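VESB protease (PDB 4LK4) probably cleaves peptide bonds as a secreted trypsin-like serine endopeptidase, its protease part joined to an immunoglobulin-like domain. Local coordinates at residues A86-R91 and Q247-Q252; I104-L109 and D239-H244; D274-T279 and S334-S339; D297-K302 and E309-E314; D328-F333 and R341-I346. The protein carries 1 engineered substitution. All blocks are in the same frame, centred on the assembly; numbering follows the deposited sequence.

Contact 1: residues A86-R91 and Q247-Q252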
# COMPACT_ATOMS: atom_id res chain seq x y z
N ALA A 86 6.33 11.74 1.36
CA ALA A 86 5.13 11.14 0.85
C ALA A 86 4.17 12.28 0.49
O ALA A 86 4.15 13.32 1.17
CB ALA A 86 4.52 10.24 1.89
N GLN A 87 3.42 12.13 -0.59
CA GLN A 87 2.37 13.10 -0.85
C GLN A 87 0.99 12.48 -0.88
O GLN A 87 0.03 13.14 -0.47
CB GLN A 87 2.65 13.96 -2.09
CG GLN A 87 2.21 13.38 -3.41
CD GLN A 87 2.46 14.33 -4.58
OE1 GLN A 87 2.92 15.47 -4.38
NE2 GLN A 87 2.17 13.87 -5.80
N LYS A 88 0.85 11.23 -1.33
CA LYS A 88 -0.42 10.52 -1.19
C LYS A 88 -0.25 9.07 -0.74
O LYS A 88 0.74 8.42 -1.03
CB LYS A 88 -1.21 10.58 -2.51
CG LYS A 88 -1.70 11.97 -2.92
CD LYS A 88 -3.04 12.29 -2.28
CE LYS A 88 -3.38 13.80 -2.20
NZ LYS A 88 -2.89 14.63 -3.33
N ILE A 89 -1.26 8.57 -0.06
CA ILE A 89 -1.35 7.20 0.33
C ILE A 89 -2.64 6.58 -0.26
O ILE A 89 -3.71 7.17 -0.17
CB ILE A 89 -1.27 7.07 1.85
CG1 ILE A 89 0.18 7.39 2.29
CG2 ILE A 89 -1.58 5.64 2.30
CD1 ILE A 89 0.42 7.42 3.79
N TYR A 90 -2.51 5.42 -0.90
CA TYR A 90 -3.66 4.64 -1.34
C TYR A 90 -3.66 3.34 -0.56
O TYR A 90 -2.70 2.59 -0.62
CB TYR A 90 -3.62 4.38 -2.85
CG TYR A 90 -3.41 5.66 -3.61
CD1 TYR A 90 -2.15 6.14 -3.88
CD2 TYR A 90 -4.48 6.42 -3.99
CE1 TYR A 90 -1.96 7.34 -4.53
CE2 TYR A 90 -4.31 7.60 -4.66
CZ TYR A 90 -3.04 8.08 -4.92
OH TYR A 90 -2.91 9.30 -5.58
N ARG A 91 -4.72 3.08 0.20
CA ARG A 91 -4.85 1.80 0.87
C ARG A 91 -5.92 0.98 0.20
O ARG A 91 -6.83 1.53 -0.40
CB ARG A 91 -5.25 2.02 2.32
CG ARG A 91 -4.26 2.86 3.11
CD ARG A 91 -4.96 3.38 4.35
NE ARG A 91 -4.55 2.65 5.52
CZ ARG A 91 -5.28 2.44 6.61
NH1 ARG A 91 -6.54 2.87 6.72
NH2 ARG A 91 -4.73 1.76 7.62
N GLN A 247 -0.14 7.01 -12.30
CA GLN A 247 0.06 8.46 -12.56
C GLN A 247 -1.22 9.29 -12.62
O GLN A 247 -1.28 10.35 -13.27
CB GLN A 247 0.91 8.66 -13.82
CG GLN A 247 2.23 7.90 -13.79
CD GLN A 247 2.99 8.04 -15.08
OE1 GLN A 247 3.91 8.85 -15.18
NE2 GLN A 247 2.58 7.28 -16.11
N LEU A 248 -2.22 8.81 -11.90
CA LEU A 248 -3.42 9.57 -11.59
C LEU A 248 -3.39 9.74 -10.08
O LEU A 248 -3.62 8.78 -9.34
CB LEU A 248 -4.68 8.81 -12.03
CG LEU A 248 -6.03 9.41 -11.65
CD1 LEU A 248 -6.10 10.85 -12.12
CD2 LEU A 248 -7.20 8.60 -12.22
N SER A 249 -3.06 10.94 -9.63
CA SER A 249 -2.96 11.23 -8.22
C SER A 249 -4.24 11.87 -7.67
O SER A 249 -4.72 12.90 -8.17
CB SER A 249 -1.80 12.18 -7.95
OG SER A 249 -1.75 12.51 -6.58
N TYR A 250 -4.75 11.28 -6.60
CA TYR A 250 -5.96 11.79 -6.00
C TYR A 250 -6.16 11.47 -4.51
O TYR A 250 -5.52 10.57 -3.95
CB TYR A 250 -7.13 11.25 -6.79
CG TYR A 250 -7.28 9.76 -6.73
CD1 TYR A 250 -6.49 8.91 -7.52
CD2 TYR A 250 -8.22 9.18 -5.89
CE1 TYR A 250 -6.64 7.53 -7.48
CE2 TYR A 250 -8.37 7.79 -5.82
CZ TYR A 250 -7.58 6.97 -6.62
OH TYR A 250 -7.77 5.59 -6.59
N ASP A 251 -7.07 12.22 -3.90
CA ASP A 251 -7.54 11.96 -2.54
C ASP A 251 -8.42 10.71 -2.56
O ASP A 251 -9.51 10.69 -3.19
CB ASP A 251 -8.36 13.15 -2.01
CG ASP A 251 -7.60 14.47 -2.08
OD1 ASP A 251 -6.51 14.53 -1.47
OD2 ASP A 251 -8.07 15.43 -2.71
N GLN A 252 -7.97 9.67 -1.87
CA GLN A 252 -8.69 8.41 -1.87
C GLN A 252 -9.81 8.39 -0.84
O GLN A 252 -10.95 8.16 -1.18
CB GLN A 252 -7.74 7.26 -1.58
CG GLN A 252 -8.30 5.90 -1.96
CD GLN A 252 -7.51 4.76 -1.33
OE1 GLN A 252 -6.86 4.92 -0.31
NE2 GLN A 252 -7.60 3.58 -1.93
O HOH W 1 -4.94 9.37 -1.60
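The phenol rings of Y90 and Y250 meet obliquely, their planes 51° apart: Y90 CE2 lies over one face of the Y250 ring, displaced toward the rim, and comes 3.7 Å from Y250 CE1. L248 O sits at the edge of the Y250 ring, in its plane, and Y250 N takes the corresponding place at the edge of Y90. This is the seam between the two parts of the chain, where a strand of the trypsin-like barrel runs almost perpendicular (91°) to the first strand of the Ig-like domain. Y90 reaches across it with CG anti to its carbonyl carbon (chi1 -51°), and its hydroxyl accepts from Y250 N at 2.9 Å. E108, on the neighbouring barrel strand, bonds the same OH as well as the hydroxyl of S249, so one carboxylate ties barrel and Ig-like strand together at their crossing. Opposite E108 the strand carries a classic beta bulge at Q87 and K88. K88 bends at chi2, passing CD 3.4 Å from Y250 O, while its NZ stays 4.1 Å from D251 OD1, beyond a salt bridge; D251 OD2 is held by T269. One water donates to both I89 O and Y250 O and accepts from Q252 N, filling in where the backbones do not bond directly. Past it, the extended Q252 side chain lays its amide against the R91 backbone like another strand would: R91 N gives its hydrogen to Q252 OE1 at 2.9 Å, and Q252 NE2 donates to R91 O at 2.7 Å.

Contact 2: residues I104-L109 and D239-H244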
# COMPACT_ATOMS: atom_id res chain seq x y z
N ILE A 104 -2.55 -3.89 2.19
CA ILE A 104 -1.65 -3.39 1.20
C ILE A 104 -1.92 -1.92 0.94
O ILE A 104 -3.06 -1.47 1.02
CB ILE A 104 -1.77 -4.21 -0.08
CG1 ILE A 104 -0.69 -3.82 -1.08
CG2 ILE A 104 -3.17 -4.09 -0.67
CD1 ILE A 104 -0.61 -4.75 -2.27
N ALA A 105 -0.84 -1.20 0.61
CA ALA A 105 -0.91 0.23 0.37
C ALA A 105 0.17 0.70 -0.58
O ALA A 105 1.21 0.10 -0.66
CB ALA A 105 -0.79 0.99 1.69
N ILE A 106 -0.09 1.81 -1.25
CA ILE A 106 0.89 2.48 -2.10
C ILE A 106 1.19 3.85 -1.51
O ILE A 106 0.28 4.57 -1.13
CB ILE A 106 0.34 2.71 -3.54
CG1 ILE A 106 0.14 1.37 -4.25
CG2 ILE A 106 1.25 3.62 -4.35
CD1 ILE A 106 1.40 0.54 -4.36
N VAL A 107 2.47 4.19 -1.43
CA VAL A 107 2.85 5.54 -1.08
C VAL A 107 3.30 6.21 -2.37
O VAL A 107 4.22 5.75 -3.02
CB VAL A 107 3.98 5.56 -0.04
CG1 VAL A 107 4.27 6.99 0.39
CG2 VAL A 107 3.58 4.72 1.17
N GLU A 108 2.59 7.28 -2.74
CA GLU A 108 2.95 8.12 -3.85
C GLU A 108 3.85 9.20 -3.27
O GLU A 108 3.50 9.81 -2.28
CB GLU A 108 1.68 8.73 -4.41
CG GLU A 108 1.87 9.61 -5.62
CD GLU A 108 0.62 10.36 -6.00
OE1 GLU A 108 -0.34 9.69 -6.48
OE2 GLU A 108 0.60 11.61 -5.82
N LEU A 109 5.01 9.40 -3.88
CA LEU A 109 6.05 10.27 -3.34
C LEU A 109 5.99 11.64 -3.96
O LEU A 109 5.56 11.78 -5.08
CB LEU A 109 7.40 9.68 -3.69
CG LEU A 109 7.66 8.30 -3.10
CD1 LEU A 109 9.12 7.94 -3.28
CD2 LEU A 109 7.30 8.27 -1.62
N ASP A 239 -3.05 -6.30 -10.21
CA ASP A 239 -3.96 -5.34 -10.81
C ASP A 239 -4.25 -4.19 -9.88
O ASP A 239 -4.36 -3.04 -10.34
CB ASP A 239 -5.30 -5.99 -11.21
CG ASP A 239 -5.15 -6.96 -12.36
OD1 ASP A 239 -4.08 -7.01 -13.00
OD2 ASP A 239 -6.11 -7.69 -12.61
N TRP A 240 -4.40 -4.48 -8.59
CA TRP A 240 -4.70 -3.39 -7.66
C TRP A 240 -3.52 -2.42 -7.63
O TRP A 240 -3.69 -1.20 -7.63
CB TRP A 240 -5.05 -3.93 -6.28
CG TRP A 240 -5.39 -2.84 -5.33
CD1 TRP A 240 -6.62 -2.30 -5.12
CD2 TRP A 240 -4.47 -2.11 -4.51
NE1 TRP A 240 -6.54 -1.29 -4.19
CE2 TRP A 240 -5.23 -1.15 -3.81
CE3 TRP A 240 -3.08 -2.16 -4.31
CZ2 TRP A 240 -4.65 -0.25 -2.92
CZ3 TRP A 240 -2.52 -1.28 -3.44
CH2 TRP A 240 -3.30 -0.33 -2.75
N ILE A 241 -2.31 -2.99 -7.67
CA ILE A 241 -1.09 -2.20 -7.64
C ILE A 241 -0.96 -1.36 -8.90
O ILE A 241 -0.65 -0.19 -8.83
CB ILE A 241 0.16 -3.09 -7.49
CG1 ILE A 241 0.14 -3.73 -6.10
CG2 ILE A 241 1.45 -2.29 -7.66
CD1 ILE A 241 1.00 -4.96 -5.97
N THR A 242 -1.20 -1.98 -10.04
CA THR A 242 -1.15 -1.29 -11.32
C THR A 242 -2.11 -0.12 -11.32
O THR A 242 -1.76 0.97 -11.74
CB THR A 242 -1.50 -2.26 -12.43
OG1 THR A 242 -0.50 -3.27 -12.46
CG2 THR A 242 -1.60 -1.55 -13.79
N LYS A 243 -3.31 -0.35 -10.81
CA LYS A 243 -4.34 0.68 -10.76
C LYS A 243 -3.93 1.87 -9.89
O LYS A 243 -4.31 3.00 -10.20
CB LYS A 243 -5.67 0.10 -10.29
CG LYS A 243 -6.65 1.16 -9.80
CD LYS A 243 -8.05 0.63 -9.48
CE LYS A 243 -8.82 1.69 -8.71
NZ LYS A 243 -10.27 1.40 -8.62
N HIS A 244 -3.13 1.64 -8.84
CA HIS A 244 -2.74 2.73 -7.95
C HIS A 244 -1.31 3.22 -8.14
O HIS A 244 -0.81 3.97 -7.32
CB HIS A 244 -3.03 2.34 -6.51
CG HIS A 244 -4.49 2.19 -6.24
ND1 HIS A 244 -5.16 1.00 -6.41
CD2 HIS A 244 -5.43 3.10 -5.86
CE1 HIS A 244 -6.45 1.17 -6.16
NE2 HIS A 244 -6.64 2.43 -5.81
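W240 O is gripped twice by H244, once by the ring and once by the backbone: H244 ND1 donates at 2.9 Å and H244 N at 3.1 Å, arriving from opposite faces of the carbonyl plane. The ring bond is fairly straight, and W240 O lies close to the imidazole plane. This folds H244 back over the indole, with ND1 above one face of W240 near the rim. On the opposite face sits I104 CG2, displaced toward the rim and 4.2 Å from the centre of the six-membered ring, a CH-pi contact from the barrel strand. W240 CG is anti to the backbone N (chi1 -178°); the six-membered ring lies against the barrel strand, where its CZ3 corner touches I106 CG1 at 3.8 Å and I104 CG1 at 3.9 Å. Further along the helix, the side chains of I104 and I241 cross at about a right angle, I104 CD1 4.0 Å from I241 CG1. I106 also reaches the end of the helix, its CG2 3.6 Å from H244 O. H92 stacks on W240, L52 touches both isoleucines and Y50 touches I106. The helix is the C-terminal one of the trypsin fold, packed against the barrel with no hydrogen bond between the two segments. Adhesion here is therefore apolar, and the polar bonds act within the helix end; because ND1 is the donor, a neutral H244 would probably carry its proton there.

Contact 3: residues D274-T279 and S334-S339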
# COMPACT_ATOMS: atom_id res chain seq x y z
N ASP A 274 0.44 11.96 -15.76
CA ASP A 274 0.90 11.31 -17.00
C ASP A 274 1.16 12.35 -18.09
O ASP A 274 0.56 13.42 -18.09
CB ASP A 274 -0.12 10.26 -17.48
CG ASP A 274 0.53 9.08 -18.27
OD1 ASP A 274 1.53 9.27 -19.01
OD2 ASP A 274 0.02 7.93 -18.16
N ALA A 275 2.06 12.02 -19.02
CA ALA A 275 2.44 12.95 -20.10
C ALA A 275 1.30 13.13 -21.12
O ALA A 275 1.17 14.20 -21.74
CB ALA A 275 3.72 12.47 -20.79
N ASN A 276 0.48 12.09 -21.28
CA ASN A 276 -0.70 12.18 -22.14
C ASN A 276 -1.93 12.68 -21.43
O ASN A 276 -2.13 12.40 -20.26
CB ASN A 276 -1.00 10.84 -22.78
CG ASN A 276 -0.13 10.57 -23.98
OD1 ASN A 276 -0.02 11.41 -24.88
ND2 ASN A 276 0.52 9.40 -23.99
N ALA A 277 -2.77 13.39 -22.16
CA ALA A 277 -3.97 13.98 -21.58
C ALA A 277 -4.99 12.94 -21.13
O ALA A 277 -5.11 11.86 -21.72
CB ALA A 277 -4.60 14.94 -22.59
N LEU A 278 -5.75 13.30 -20.11
CA LEU A 278 -6.82 12.47 -19.55
C LEU A 278 -8.15 13.11 -19.90
O LEU A 278 -8.26 14.33 -19.88
CB LEU A 278 -6.68 12.47 -18.04
CG LEU A 278 -6.55 11.13 -17.34
CD1 LEU A 278 -5.26 10.45 -17.76
CD2 LEU A 278 -6.60 11.37 -15.85
N THR A 279 -9.17 12.31 -20.23
CA THR A 279 -10.51 12.86 -20.50
C THR A 279 -11.54 12.21 -19.58
O THR A 279 -11.72 11.00 -19.60
CB THR A 279 -10.96 12.66 -21.96
OG1 THR A 279 -10.00 13.23 -22.85
CG2 THR A 279 -12.32 13.31 -22.21
N SER A 334 -10.61 8.32 -19.88
CA SER A 334 -10.07 7.69 -21.07
C SER A 334 -8.74 8.33 -21.34
O SER A 334 -8.57 9.52 -21.07
CB SER A 334 -10.97 7.97 -22.27
OG SER A 334 -12.28 7.62 -21.97
N TYR A 335 -7.81 7.57 -21.90
CA TYR A 335 -6.58 8.16 -22.38
C TYR A 335 -6.02 7.28 -23.49
O TYR A 335 -6.47 6.15 -23.66
CB TYR A 335 -5.59 8.34 -21.21
CG TYR A 335 -4.89 7.08 -20.72
CD1 TYR A 335 -5.63 6.01 -20.20
CD2 TYR A 335 -3.49 6.98 -20.74
CE1 TYR A 335 -5.00 4.86 -19.74
CE2 TYR A 335 -2.86 5.83 -20.28
CZ TYR A 335 -3.61 4.78 -19.77
OH TYR A 335 -2.99 3.64 -19.30
N ALA A 336 -5.06 7.80 -24.25
CA ALA A 336 -4.39 7.00 -25.29
C ALA A 336 -4.21 5.54 -24.87
O ALA A 336 -4.63 4.61 -25.58
CB ALA A 336 -3.04 7.61 -25.64
N GLY A 337 -3.62 5.35 -23.70
CA GLY A 337 -3.30 4.01 -23.20
C GLY A 337 -4.46 3.08 -22.89
O GLY A 337 -4.27 1.87 -22.79
N GLY A 338 -5.67 3.62 -22.74
CA GLY A 338 -6.86 2.82 -22.40
C GLY A 338 -7.79 3.62 -21.49
O GLY A 338 -8.50 4.53 -21.94
N SER A 339 -7.78 3.29 -20.20
CA SER A 339 -8.56 4.06 -19.25
C SER A 339 -7.98 3.97 -17.86
O SER A 339 -7.24 3.07 -17.57
CB SER A 339 -10.01 3.61 -19.23
OG SER A 339 -10.15 2.28 -18.80
O HOH W 2 -4.73 10.36 -23.77
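D274 begins the approach: its OD2 stands 4.1 Å from Y335 CE2, the two side chains crossing at about a right angle. That carboxylate is claimed by K340, whose ammonium also makes a cation-pi contact with the Y335 ring, so acid, base and ring sit together at this end of the domain. Next, N276 only grazes A336, ND2 to CB. A277 works through its carbonyl, which lies 3.6 Å from Y335 CB and receives a water at 2.6 Å; the same water accepts from A336 N and bridges the two segments where they have begun to splay apart. At L278 the side chain runs beside that of Y335, pointing the same way, with CD1 4.1 Å from Y335 CB. T279 then enters regular pairing. Its N donates to S334 O at 3.0 Å and its O accepts from S334 N at 2.9 Å, a hydrogen-bonded antiparallel pair, while S334 OG turns to T281. Opposite, Y335 N and G338 N exchange bonds with G338 O and Y335 O around a type I turn, and the backbone nitrogens of G337 and G338 lie over one face of the Y335 ring. The tight hairpin turn joining strands 324-335 and 338-349, with strand 278-283 paired alongside, forms one end of the Ig-like beta sandwich.

Contact 4: residues D297-K302 and E309-E314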
# COMPACT_ATOMS: atom_id res chain seq x y z
N ASP A 297 -19.04 19.30 -9.39
CA ASP A 297 -18.17 18.39 -10.13
C ASP A 297 -17.31 19.20 -11.07
O ASP A 297 -17.67 19.42 -12.22
CB ASP A 297 -18.99 17.36 -10.91
CG ASP A 297 -18.13 16.34 -11.67
OD1 ASP A 297 -16.90 16.47 -11.77
OD2 ASP A 297 -18.71 15.38 -12.18
N GLY A 298 -16.16 19.66 -10.57
CA GLY A 298 -15.20 20.39 -11.37
C GLY A 298 -14.70 19.61 -12.57
O GLY A 298 -14.39 20.19 -13.61
N CYS A 299 -14.61 18.29 -12.45
CA CYS A 299 -14.09 17.49 -13.54
C CYS A 299 -15.02 17.56 -14.73
O CYS A 299 -14.57 17.49 -15.87
CB CYS A 299 -13.85 16.05 -13.12
SG CYS A 299 -12.62 15.87 -11.81
N SER A 300 -16.32 17.72 -14.48
CA SER A 300 -17.26 17.91 -15.58
C SER A 300 -17.13 19.31 -16.20
O SER A 300 -17.47 19.49 -17.36
CB SER A 300 -18.72 17.64 -15.16
OG SER A 300 -19.21 18.60 -14.26
N THR A 301 -16.65 20.30 -15.45
CA THR A 301 -16.41 21.62 -16.03
C THR A 301 -15.15 21.61 -16.88
O THR A 301 -15.16 22.11 -17.99
CB THR A 301 -16.25 22.72 -14.96
OG1 THR A 301 -17.41 22.75 -14.11
CG2 THR A 301 -16.07 24.08 -15.63
N LYS A 302 -14.06 21.05 -16.36
CA LYS A 302 -12.81 20.96 -17.12
C LYS A 302 -12.84 19.88 -18.21
O LYS A 302 -12.40 20.13 -19.32
CB LYS A 302 -11.63 20.72 -16.18
CG LYS A 302 -11.36 21.85 -15.20
CD LYS A 302 -9.99 21.67 -14.57
CE LYS A 302 -9.76 22.66 -13.44
NZ LYS A 302 -8.30 22.89 -13.19
N GLU A 309 -2.59 19.03 -14.59
CA GLU A 309 -3.89 19.64 -14.37
C GLU A 309 -4.74 18.83 -13.37
O GLU A 309 -4.73 17.61 -13.34
CB GLU A 309 -4.63 19.86 -15.69
CG GLU A 309 -4.34 21.19 -16.37
CD GLU A 309 -5.42 21.59 -17.38
OE1 GLU A 309 -5.85 22.77 -17.37
OE2 GLU A 309 -5.86 20.73 -18.17
N SER A 310 -5.49 19.58 -12.55
CA SER A 310 -6.32 19.05 -11.49
C SER A 310 -7.77 19.42 -11.73
O SER A 310 -8.06 20.45 -12.32
CB SER A 310 -5.93 19.69 -10.15
OG SER A 310 -4.75 19.14 -9.65
N CYS A 311 -8.66 18.57 -11.26
CA CYS A 311 -10.06 18.92 -11.15
C CYS A 311 -10.54 18.36 -9.85
O CYS A 311 -9.98 17.39 -9.34
CB CYS A 311 -10.90 18.38 -12.31
SG CYS A 311 -10.86 16.59 -12.53
N SER A 312 -11.56 18.98 -9.30
CA SER A 312 -12.05 18.62 -7.99
C SER A 312 -13.52 18.35 -8.06
O SER A 312 -14.22 18.86 -8.94
CB SER A 312 -11.76 19.74 -7.00
OG SER A 312 -10.37 20.03 -6.97
N VAL A 313 -13.97 17.56 -7.12
CA VAL A 313 -15.35 17.21 -6.98
C VAL A 313 -15.70 17.44 -5.53
O VAL A 313 -14.89 17.14 -4.65
CB VAL A 313 -15.52 15.73 -7.33
CG1 VAL A 313 -16.84 15.19 -6.80
CG2 VAL A 313 -15.42 15.53 -8.83
N GLU A 314 -16.89 17.96 -5.27
CA GLU A 314 -17.30 18.26 -3.90
C GLU A 314 -18.58 17.49 -3.59
O GLU A 314 -19.62 17.71 -4.20
CB GLU A 314 -17.48 19.76 -3.73
CG GLU A 314 -17.38 20.27 -2.30
CD GLU A 314 -17.96 21.69 -2.12
OE1 GLU A 314 -18.57 22.29 -3.07
OE2 GLU A 314 -17.83 22.22 -0.99
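C299 of a short helix and C311 of the neighbouring strand are joined by a disulfide of 2.0 Å between the two SG atoms with a chi3 of 83°, close to the relaxed right angle. It pins the single helical turn of the Ig-like domain to strand 310-319. The two cysteines reach the bond differently: C299 SG is anti to its carbonyl carbon, whereas C311 SG stands between its backbone N and carbonyl carbon (chi1 58°). On the inner side C299 SG packs against V313 CG2 and against L331 of the facing strand. D297 and V313 lie side by side, pointing the same way, as a non-hydrogen-bonded antiparallel pair, with D297 OD1 3.4 Å from V313 CG2. D297 is also the N-cap of the helix. Its OD1 accepts from S300 N at 3.0 Å, the donor standing well above the carboxylate plane, while OD2 is bonded to the hydroxyl of Y280; S300 OG returns a bond to D297 O at 2.7 Å. Next along, G298 has no side chain to keep the strand off, and S312 O comes within 2.7 Å of G298 N in a weak, strongly bent hydrogen bond. At the other end of the helix K302 lies extended over the strand, its CD 4.1 Å from C311 CB. Its ammonium closes the contact: NZ donates to S310 O at 2.6 Å, nearly along the C=O axis.

Contact 5: residues D328-F333 and R341-I346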
# COMPACT_ATOMS: atom_id res chain seq x y z
N ASP A 328 -18.41 4.78 -1.55
CA ASP A 328 -17.35 4.71 -2.53
C ASP A 328 -17.83 5.15 -3.89
O ASP A 328 -18.86 4.69 -4.37
CB ASP A 328 -16.85 3.28 -2.61
CG ASP A 328 -16.16 2.84 -1.33
OD1 ASP A 328 -15.93 3.73 -0.48
OD2 ASP A 328 -15.85 1.64 -1.15
N PHE A 329 -17.08 6.03 -4.52
CA PHE A 329 -17.40 6.47 -5.87
C PHE A 329 -16.15 6.51 -6.73
O PHE A 329 -15.03 6.65 -6.23
CB PHE A 329 -18.08 7.84 -5.84
CG PHE A 329 -17.26 8.89 -5.15
CD1 PHE A 329 -17.33 9.03 -3.78
CD2 PHE A 329 -16.40 9.69 -5.87
CE1 PHE A 329 -16.56 9.98 -3.14
CE2 PHE A 329 -15.64 10.65 -5.24
CZ PHE A 329 -15.71 10.79 -3.87
N GLU A 330 -16.37 6.42 -8.02
CA GLU A 330 -15.35 6.15 -8.99
C GLU A 330 -15.44 7.19 -10.10
O GLU A 330 -16.53 7.43 -10.65
CB GLU A 330 -15.64 4.76 -9.56
CG GLU A 330 -14.52 4.13 -10.34
CD GLU A 330 -14.53 2.59 -10.24
OE1 GLU A 330 -14.99 1.93 -11.19
OE2 GLU A 330 -14.08 2.05 -9.19
N LEU A 331 -14.31 7.81 -10.42
CA LEU A 331 -14.25 8.64 -11.61
C LEU A 331 -13.43 7.89 -12.64
O LEU A 331 -12.37 7.38 -12.32
CB LEU A 331 -13.61 10.00 -11.32
CG LEU A 331 -14.45 11.11 -10.69
CD1 LEU A 331 -14.80 10.81 -9.24
CD2 LEU A 331 -13.65 12.41 -10.77
N ILE A 332 -13.92 7.86 -13.87
CA ILE A 332 -13.31 7.12 -14.97
C ILE A 332 -12.81 8.08 -16.05
O ILE A 332 -13.54 9.00 -16.46
CB ILE A 332 -14.34 6.22 -15.63
CG1 ILE A 332 -15.15 5.46 -14.58
CG2 ILE A 332 -13.64 5.25 -16.56
CD1 ILE A 332 -16.38 4.80 -15.17
N PHE A 333 -11.60 7.83 -16.53
CA PHE A 333 -10.97 8.66 -17.55
C PHE A 333 -10.48 7.81 -18.67
O PHE A 333 -10.00 6.71 -18.42
CB PHE A 333 -9.79 9.41 -17.00
CG PHE A 333 -10.09 10.22 -15.79
CD1 PHE A 333 -10.06 9.65 -14.53
CD2 PHE A 333 -10.39 11.57 -15.91
CE1 PHE A 333 -10.33 10.40 -13.40
CE2 PHE A 333 -10.66 12.33 -14.78
CZ PHE A 333 -10.62 11.74 -13.53
N ARG A 341 -9.09 4.69 -13.56
CA ARG A 341 -10.18 4.81 -12.62
C ARG A 341 -9.60 5.23 -11.30
O ARG A 341 -8.63 4.63 -10.84
CB ARG A 341 -10.91 3.47 -12.45
CG ARG A 341 -11.65 3.01 -13.71
CD ARG A 341 -12.28 1.63 -13.57
NE ARG A 341 -12.99 1.19 -14.78
CZ ARG A 341 -14.30 1.27 -14.98
NH1 ARG A 341 -15.13 1.77 -14.07
NH2 ARG A 341 -14.81 0.84 -16.12
N ALA A 342 -10.16 6.26 -10.70
CA ALA A 342 -9.88 6.61 -9.35
C ALA A 342 -11.13 6.30 -8.55
O ALA A 342 -12.24 6.75 -8.89
CB ALA A 342 -9.56 8.08 -9.24
N THR A 343 -10.93 5.55 -7.46
CA THR A 343 -12.00 5.19 -6.54
C THR A 343 -11.74 5.88 -5.20
O THR A 343 -10.73 5.62 -4.56
CB THR A 343 -12.06 3.66 -6.39
OG1 THR A 343 -12.15 3.08 -7.68
CG2 THR A 343 -13.24 3.21 -5.62
N SER A 344 -12.64 6.77 -4.82
CA SER A 344 -12.55 7.51 -3.56
C SER A 344 -13.64 7.09 -2.60
O SER A 344 -14.55 6.38 -2.98
CB SER A 344 -12.67 9.00 -3.81
OG SER A 344 -11.62 9.44 -4.65
N ARG A 345 -13.54 7.54 -1.35
CA ARG A 345 -14.44 7.12 -0.29
C ARG A 345 -14.68 8.26 0.67
O ARG A 345 -13.77 8.97 1.04
CB ARG A 345 -13.85 5.97 0.50
CG ARG A 345 -14.53 5.71 1.84
CD ARG A 345 -14.02 4.45 2.52
NE ARG A 345 -14.44 3.28 1.77
CZ ARG A 345 -13.95 2.06 1.92
NH1 ARG A 345 -12.99 1.80 2.83
NH2 ARG A 345 -14.40 1.07 1.14
N ILE A 346 -15.93 8.45 1.04
CA ILE A 346 -16.30 9.37 2.08
C ILE A 346 -16.93 8.53 3.17
O ILE A 346 -17.76 7.67 2.91
CB ILE A 346 -17.24 10.47 1.58
CG1 ILE A 346 -17.48 11.49 2.66
CG2 ILE A 346 -18.58 9.91 1.12
CD1 ILE A 346 -18.04 12.77 2.12
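E330 leans across onto the strand of R341 and T343. Its CB stays 4.0 Å from A342 O; CG, anti to the backbone N (chi1 -165°), comes 3.7 Å from T343 OG1; and CD carries a carboxylate whose oxygens go to different partners. OE1 forms a salt bridge with R341 NH1 at 2.9 Å, and OE2 accepts from T343 OG1 at 2.7 Å, both met on the anti side and somewhat out of the carboxylate plane. Carboxylate and guanidinium stand steeply to each other, so this is a single-nitrogen grip. K243 of the trypsin-like part bonds T343 OG1 and makes a long, weak ion pair with E330 OE2, which would add positive charge beside the acid. R341 runs alongside I332, whose CD1 touches NH1 at 3.5 Å. On the same face, D328 and R345 make a different pair. Here the planes are nearly coplanar (18°), and the guanidinium comes side-on, NE to OD1 at 2.7 Å and NH2 to OD2 at 2.8 Å, each on a syn lone pair. The other face is mostly apolar: S344 CB sits over the F329 ring, 3.5 Å from CZ, L331 and A342 point into the sandwich toward Y270, and S344 OG bonds the Y270 hydroxyl and D251 O. F329 with S344, and L331 with A342, are the hydrogen-bonded pairs. One face largely charged and turned partly to the protease, the other mainly apolar and turned inward, this is a two-faced antiparallel hairpin of an Ig-like beta sandwich.

Overall arrangement
Contact 2 is the buried one, nearest the chain centre: apolar packing of the C-terminal helix on the trypsin-like barrel. Contact 1 touches it through E108 and is partly buried, but more polar, with a water and hydrogen bonds from a side-chain amide holding protease to Ig-like domain. K243 reaches from the helix of contact 2 to contact 5, a second tie across that seam. Contacts 3 and 5 share the strands 324-335 and 338-349; contact 5 pairs them in the body of the sheet with salt bridges on one face, contact 3 closes their exposed end. Contact 4, farthest from the centre, relies on a disulfide and packs on contact 5 through L331.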